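Local structure of diguanylate cyclase (Pseudomonas aeruginosa, 5M3C) at residues Leu21-Arg29 with Phe132-Val143. The protein is a two-domain bacterial signalling protein of the diguanylate cyclase family, joining a GGDEF domain to an EAL domain. Numbering follows the deposited sequence.
Sequences LNHALDEAR and FPKDGDDAPTLV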
ATOM      1  N   LEU B  21     -29.650   4.965 -36.822  1.00 50.17           N
ATOM      2  CA  LEU B  21     -28.942   3.691 -36.746  1.00 50.08           C
ATOM      3  C   LEU B  21     -29.483   2.726 -37.800  1.00 50.65           C
ATOM      4  O   LEU B  21     -28.715   2.056 -38.498  1.00 50.44           O
ATOM      5  CB  LEU B  21     -29.072   3.077 -35.351  1.00 49.83           C
ATOM      6  CG  LEU B  21     -28.457   1.685 -35.163  1.00 49.46           C
ATOM      7  CD1 LEU B  21     -27.013   1.639 -35.641  1.00 49.34           C
ATOM      8  CD2 LEU B  21     -28.542   1.263 -33.706  1.00 49.43           C
ATOM      9  N   ASN B  22     -30.807   2.664 -37.910  1.00 50.87           N
ATOM     10  CA  ASN B  22     -31.456   1.830 -38.917  1.00 51.33           C
ATOM     11  C   ASN B  22     -30.999   2.203 -40.321  1.00 52.50           C
ATOM     12  O   ASN B  22     -30.644   1.331 -41.113  1.00 52.44           O
ATOM     13  CB  ASN B  22     -32.979   1.944 -38.816  1.00 51.09           C
ATOM     14  CG  ASN B  22     -33.563   1.049 -37.740  1.00 50.60           C
ATOM     15  OD1 ASN B  22     -32.954   0.052 -37.345  1.00 49.94           O
ATOM     16  ND2 ASN B  22     -34.754   1.395 -37.265  1.00 50.49           N
ATOM     17  N   HIS B  23     -31.004   3.497 -40.630  1.00 54.22           N
ATOM     18  CA  HIS B  23     -30.562   3.952 -41.947  1.00 55.44           C
ATOM     19  C   HIS B  23     -29.115   3.543 -42.215  1.00 55.99           C
ATOM     20  O   HIS B  23     -28.786   3.083 -43.307  1.00 55.96           O
ATOM     21  CB  HIS B  23     -30.707   5.470 -42.084  1.00 56.13           C
ATOM     22  CG  HIS B  23     -30.095   6.019 -43.336  1.00 56.77           C
ATOM     23  ND1 HIS B  23     -30.560   5.698 -44.592  1.00 57.81           N
ATOM     24  CD2 HIS B  23     -29.056   6.867 -43.525  1.00 56.80           C
ATOM     25  CE1 HIS B  23     -29.834   6.323 -45.502  1.00 57.65           C
ATOM     26  NE2 HIS B  23     -28.915   7.041 -44.879  1.00 57.62           N
ATOM     27  N   ALA B  24     -28.258   3.713 -41.214  1.00 56.66           N
ATOM     28  CA  ALA B  24     -26.846   3.366 -41.343  1.00 57.41           C
ATOM     29  C   ALA B  24     -26.678   1.881 -41.642  1.00 58.50           C
ATOM     30  O   ALA B  24     -25.871   1.491 -42.491  1.00 59.46           O
ATOM     31  CB  ALA B  24     -26.097   3.733 -40.075  1.00 57.32           C
ATOM     32  N   LEU B  25     -27.444   1.055 -40.937  1.00 59.69           N
ATOM     33  CA  LEU B  25     -27.408  -0.384 -41.156  1.00 60.80           C
ATOM     34  C   LEU B  25     -27.717  -0.720 -42.608  1.00 62.33           C
ATOM     35  O   LEU B  25     -27.046  -1.554 -43.215  1.00 62.99           O
ATOM     36  CB  LEU B  25     -28.391  -1.093 -40.222  1.00 60.69           C
ATOM     37  CG  LEU B  25     -27.812  -1.607 -38.898  1.00 60.31           C
ATOM     38  CD1 LEU B  25     -26.654  -0.748 -38.412  1.00 59.94           C
ATOM     39  CD2 LEU B  25     -28.903  -1.700 -37.839  1.00 60.37           C
ATOM     40  N   ASP B  26     -28.728  -0.062 -43.164  1.00 64.35           N
ATOM     41  CA  ASP B  26     -29.104  -0.287 -44.557  1.00 66.59           C
ATOM     42  C   ASP B  26     -27.909  -0.045 -45.471  1.00 67.70           C
ATOM     43  O   ASP B  26     -27.534  -0.915 -46.256  1.00 67.85           O
ATOM     44  CB  ASP B  26     -30.274   0.617 -44.958  1.00 67.11           C
ATOM     45  CG  ASP B  26     -31.520   0.364 -44.127  1.00 66.94           C
ATOM     46  OD1 ASP B  26     -31.597  -0.698 -43.474  1.00 66.80           O
ATOM     47  OD2 ASP B  26     -32.422   1.228 -44.125  1.00 67.43           O
ATOM     48  N   GLU B  27     -27.307   1.135 -45.361  1.00 70.08           N
ATOM     49  CA  GLU B  27     -26.131   1.468 -46.158  1.00 73.23           C
ATOM     50  C   GLU B  27     -25.022   0.445 -45.934  1.00 74.60           C
ATOM     51  O   GLU B  27     -24.364   0.012 -46.882  1.00 76.81           O
ATOM     52  CB  GLU B  27     -25.619   2.864 -45.802  1.00 74.73           C
ATOM     53  CG  GLU B  27     -26.529   3.998 -46.246  1.00 76.40           C
ATOM     54  CD  GLU B  27     -26.073   5.346 -45.719  1.00 78.28           C
ATOM     55  OE1 GLU B  27     -24.982   5.419 -45.113  1.00 77.86           O
ATOM     56  OE2 GLU B  27     -26.809   6.338 -45.908  1.00 81.19           O
ATOM     57  N   ALA B  28     -24.821   0.059 -44.678  1.00 75.66           N
ATOM     58  CA  ALA B  28     -23.784  -0.911 -44.334  1.00 76.02           C
ATOM     59  C   ALA B  28     -23.950  -2.233 -45.089  1.00 77.84           C
ATOM     60  O   ALA B  28     -22.967  -2.800 -45.564  1.00 78.76           O
ATOM     61  CB  ALA B  28     -23.773  -1.159 -42.834  1.00 76.22           C
ATOM     62  N   ARG B  29     -25.185  -2.722 -45.195  1.00 79.13           N
ATOM     63  CA  ARG B  29     -25.452  -3.985 -45.889  1.00 80.53           C
ATOM     64  C   ARG B  29     -25.014  -3.923 -47.348  1.00 82.62           C
ATOM     65  O   ARG B  29     -24.197  -4.730 -47.796  1.00 83.78           O
ATOM     66  CB  ARG B  29     -26.938  -4.345 -45.823  1.00 80.52           C
ATOM     67  CG  ARG B  29     -27.445  -4.645 -44.425  1.00 81.19           C
ATOM     68  CD  ARG B  29     -28.840  -5.241 -44.454  1.00 82.14           C
ATOM     69  NE  ARG B  29     -29.562  -4.965 -43.214  1.00 83.39           N
ATOM     70  CZ  ARG B  29     -30.472  -4.004 -43.073  1.00 85.01           C
ATOM     71  NH1 ARG B  29     -30.790  -3.225 -44.099  1.00 86.31           N
ATOM     72  NH2 ARG B  29     -31.073  -3.826 -41.904  1.00 85.64           N
ATOM     73  N   PHE B 132     -20.813  -3.270 -36.003  1.00 58.14           N
ATOM     74  CA  PHE B 132     -21.661  -3.937 -36.985  1.00 59.47           C
ATOM     75  C   PHE B 132     -20.925  -4.090 -38.312  1.00 60.24           C
ATOM     76  O   PHE B 132     -20.159  -3.207 -38.713  1.00 61.22           O
ATOM     77  CB  PHE B 132     -23.009  -3.224 -37.170  1.00 59.50           C
ATOM     78  CG  PHE B 132     -22.904  -1.774 -37.557  1.00 59.27           C
ATOM     79  CD1 PHE B 132     -22.847  -0.787 -36.587  1.00 59.52           C
ATOM     80  CD2 PHE B 132     -22.915  -1.395 -38.890  1.00 59.43           C
ATOM     81  CE1 PHE B 132     -22.777   0.550 -36.939  1.00 59.32           C
ATOM     82  CE2 PHE B 132     -22.842  -0.061 -39.247  1.00 58.68           C
ATOM     83  CZ  PHE B 132     -22.776   0.913 -38.272  1.00 58.72           C
ATOM     84  N   PRO B 133     -21.162  -5.213 -38.987  1.00 60.64           N
ATOM     85  CA  PRO B 133     -22.161  -6.195 -38.545  1.00 60.45           C
ATOM     86  C   PRO B 133     -21.602  -7.352 -37.710  1.00 60.19           C
ATOM     87  O   PRO B 133     -22.288  -8.359 -37.529  1.00 59.76           O
ATOM     88  CB  PRO B 133     -22.731  -6.732 -39.864  1.00 60.41           C
ATOM     89  CG  PRO B 133     -21.662  -6.495 -40.874  1.00 60.61           C
ATOM     90  CD  PRO B 133     -20.977  -5.229 -40.449  1.00 60.96           C
ATOM     91  N   LYS B 134     -20.381  -7.212 -37.200  1.00 59.58           N
ATOM     92  CA  LYS B 134     -19.750  -8.302 -36.455  1.00 59.86           C
ATOM     93  C   LYS B 134     -20.589  -8.711 -35.251  1.00 59.91           C
ATOM     94  O   LYS B 134     -20.768  -9.898 -34.984  1.00 60.32           O
ATOM     95  CB  LYS B 134     -18.348  -7.905 -35.988  1.00 59.47           C
ATOM     96  CG  LYS B 134     -17.608  -9.012 -35.249  1.00 59.08           C
ATOM     97  CD  LYS B 134     -16.333  -8.500 -34.598  1.00 59.16           C
ATOM     98  N   ASP B 135     -21.105  -7.721 -34.532  1.00 60.26           N
ATOM     99  CA  ASP B 135     -21.811  -7.963 -33.281  1.00 60.67           C
ATOM    100  C   ASP B 135     -23.323  -7.814 -33.416  1.00 60.79           C
ATOM    101  O   ASP B 135     -24.035  -7.824 -32.415  1.00 60.69           O
ATOM    102  CB  ASP B 135     -21.303  -7.003 -32.205  1.00 61.61           C
ATOM    103  CG  ASP B 135     -19.793  -7.016 -32.078  1.00 61.97           C
ATOM    104  OD1 ASP B 135     -19.179  -8.080 -32.310  1.00 62.28           O
ATOM    105  OD2 ASP B 135     -19.220  -5.958 -31.743  1.00 62.32           O
ATOM    106  N   GLY B 136     -23.811  -7.673 -34.645  1.00 62.13           N
ATOM    107  CA  GLY B 136     -25.249  -7.558 -34.885  1.00 61.90           C
ATOM    108  C   GLY B 136     -25.572  -6.823 -36.170  1.00 62.37           C
ATOM    109  O   GLY B 136     -24.768  -6.023 -36.655  1.00 60.17           O
ATOM    110  N   ASP B 137     -26.754  -7.093 -36.719  1.00 64.31           N
ATOM    111  CA  ASP B 137     -27.183  -6.457 -37.962  1.00 66.03           C
ATOM    112  C   ASP B 137     -28.502  -5.699 -37.820  1.00 65.34           C
ATOM    113  O   ASP B 137     -29.066  -5.244 -38.815  1.00 65.46           O
ATOM    114  CB  ASP B 137     -27.321  -7.495 -39.078  1.00 68.22           C
ATOM    115  CG  ASP B 137     -27.618  -6.858 -40.427  1.00 70.34           C
ATOM    116  OD1 ASP B 137     -27.022  -5.801 -40.732  1.00 70.09           O
ATOM    117  OD2 ASP B 137     -28.453  -7.411 -41.178  1.00 72.39           O
ATOM    118  N   ASP B 138     -28.998  -5.567 -36.593  1.00 64.60           N
ATOM    119  CA  ASP B 138     -30.186  -4.746 -36.340  1.00 63.80           C
ATOM    120  C   ASP B 138     -30.007  -3.869 -35.101  1.00 61.33           C
ATOM    121  O   ASP B 138     -29.149  -4.134 -34.259  1.00 59.85           O
ATOM    122  CB  ASP B 138     -31.440  -5.615 -36.206  1.00 64.48           C
ATOM    123  CG  ASP B 138     -31.425  -6.477 -34.962  1.00 65.44           C
ATOM    124  OD1 ASP B 138     -30.391  -7.123 -34.701  1.00 67.49           O
ATOM    125  OD2 ASP B 138     -32.451  -6.515 -34.250  1.00 65.93           O
ATOM    126  N   ALA B 139     -30.832  -2.831 -35.001  1.00 59.15           N
ATOM    127  CA  ALA B 139     -30.679  -1.797 -33.974  1.00 58.24           C
ATOM    128  C   ALA B 139     -30.740  -2.319 -32.535  1.00 57.26           C
ATOM    129  O   ALA B 139     -29.854  -2.025 -31.728  1.00 57.16           O
ATOM    130  CB  ALA B 139     -31.722  -0.706 -34.177  1.00 58.65           C
ATOM    131  N   PRO B 140     -31.794  -3.082 -32.202  1.00 55.83           N
ATOM    132  CA  PRO B 140     -31.967  -3.583 -30.833  1.00 53.87           C
ATOM    133  C   PRO B 140     -30.782  -4.399 -30.307  1.00 51.61           C
ATOM    134  O   PRO B 140     -30.337  -4.185 -29.175  1.00 50.10           O
ATOM    135  CB  PRO B 140     -33.216  -4.465 -30.937  1.00 54.38           C
ATOM    136  CG  PRO B 140     -33.963  -3.939 -32.116  1.00 54.91           C
ATOM    137  CD  PRO B 140     -32.916  -3.464 -33.079  1.00 55.34           C
ATOM    138  N   THR B 141     -30.272  -5.321 -31.119  1.00 50.49           N
ATOM    139  CA  THR B 141     -29.196  -6.207 -30.669  1.00 50.62           C
ATOM    140  C   THR B 141     -27.865  -5.462 -30.566  1.00 49.28           C
ATOM    141  O   THR B 141     -27.030  -5.784 -29.716  1.00 48.60           O
ATOM    142  CB  THR B 141     -29.014  -7.434 -31.586  1.00 50.54           C
ATOM    143  OG1 THR B 141     -28.370  -7.040 -32.801  1.00 52.43           O
ATOM    144  CG2 THR B 141     -30.357  -8.094 -31.892  1.00 50.64           C
ATOM    145  N   LEU B 142     -27.670  -4.471 -31.433  1.00 47.84           N
ATOM    146  CA  LEU B 142     -26.471  -3.643 -31.380  1.00 46.64           C
ATOM    147  C   LEU B 142     -26.471  -2.812 -30.106  1.00 45.49           C
ATOM    148  O   LEU B 142     -25.454  -2.727 -29.409  1.00 45.28           O
ATOM    149  CB  LEU B 142     -26.374  -2.737 -32.610  1.00 47.14           C
ATOM    150  CG  LEU B 142     -25.864  -3.417 -33.884  1.00 47.78           C
ATOM    151  CD1 LEU B 142     -25.882  -2.451 -35.060  1.00 47.66           C
ATOM    152  CD2 LEU B 142     -24.463  -3.978 -33.676  1.00 47.97           C
ATOM    153  N   VAL B 143     -27.615  -2.208 -29.797  1.00 44.52           N
ATOM    154  CA  VAL B 143     -27.758  -1.453 -28.554  1.00 44.11           C
ATOM    155  C   VAL B 143     -27.575  -2.382 -27.354  1.00 44.58           C
ATOM    156  O   VAL B 143     -26.809  -2.079 -26.436  1.00 43.86           O
ATOM    157  CB  VAL B 143     -29.128  -0.751 -28.461  1.00 43.15           C
ATOM    158  CG1 VAL B 143     -29.414  -0.319 -27.032  1.00 42.67           C
ATOM    159  CG2 VAL B 143     -29.177   0.444 -29.400  1.00 43.23           C
TER
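In an apolar packing edged by a salt bridge, one flank of helix 14-31, formed by Leu-21, Leu-25 and Ala-28, lies against Phe-132 at the end of strand 119-132 and Ala-139 and Leu-142 in the first turn of helix 139-155. Leu-25 lies at its middle and uses both branches. Its CD1 sits over the centre of the Phe-132 ring, 3.9 Å from the centroid and 11° off the ring normal, a CH-pi contact; the same methyl meets Leu-142 CD1 tip to tip at 3.8 Å. The other branch, CD2, rests on backbone, 3.6 Å from Asp-138 CA, just where the second helix begins. Phe-132 CG stands between the backbone N and the carbonyl carbon (chi1 56°), which sends the ring toward helix 14-31, with one face under Leu-25 and an edge against Ala-28, whose short CB suits a site this close to the ring. One turn before Leu-25, Leu-21 CD2 approaches Ala-139 CA at 3.7 Å, the small alanine letting the leucine lie on the first turn of the helix. Both segments belong to the GGDEF domain, an alpha/beta fold with helices packed on a central sheet; Leu-21 and Phe-132 also touch Leu-89 of strand 85-90, so the contact extends onto that sheet. The axes of the short helical segments cross at 103°, with Leu-21 and Leu-25 reaching across to Ala-139 and Leu-142. On the solvent side, Arg-29 stretches its chain to bring NE within 3.4 Å of Asp-137 OD2, a weak hydrogen bond within a salt bridge. The carboxylate oxygen lies at the guanidinium edge, although the two planes are nearly perpendicular. On its own helix, Asp-26 OD1 takes a bond from Arg-29 NH1 at 2.7 Å, and this second anchor probably steadies the guanidinium between two acidic groups.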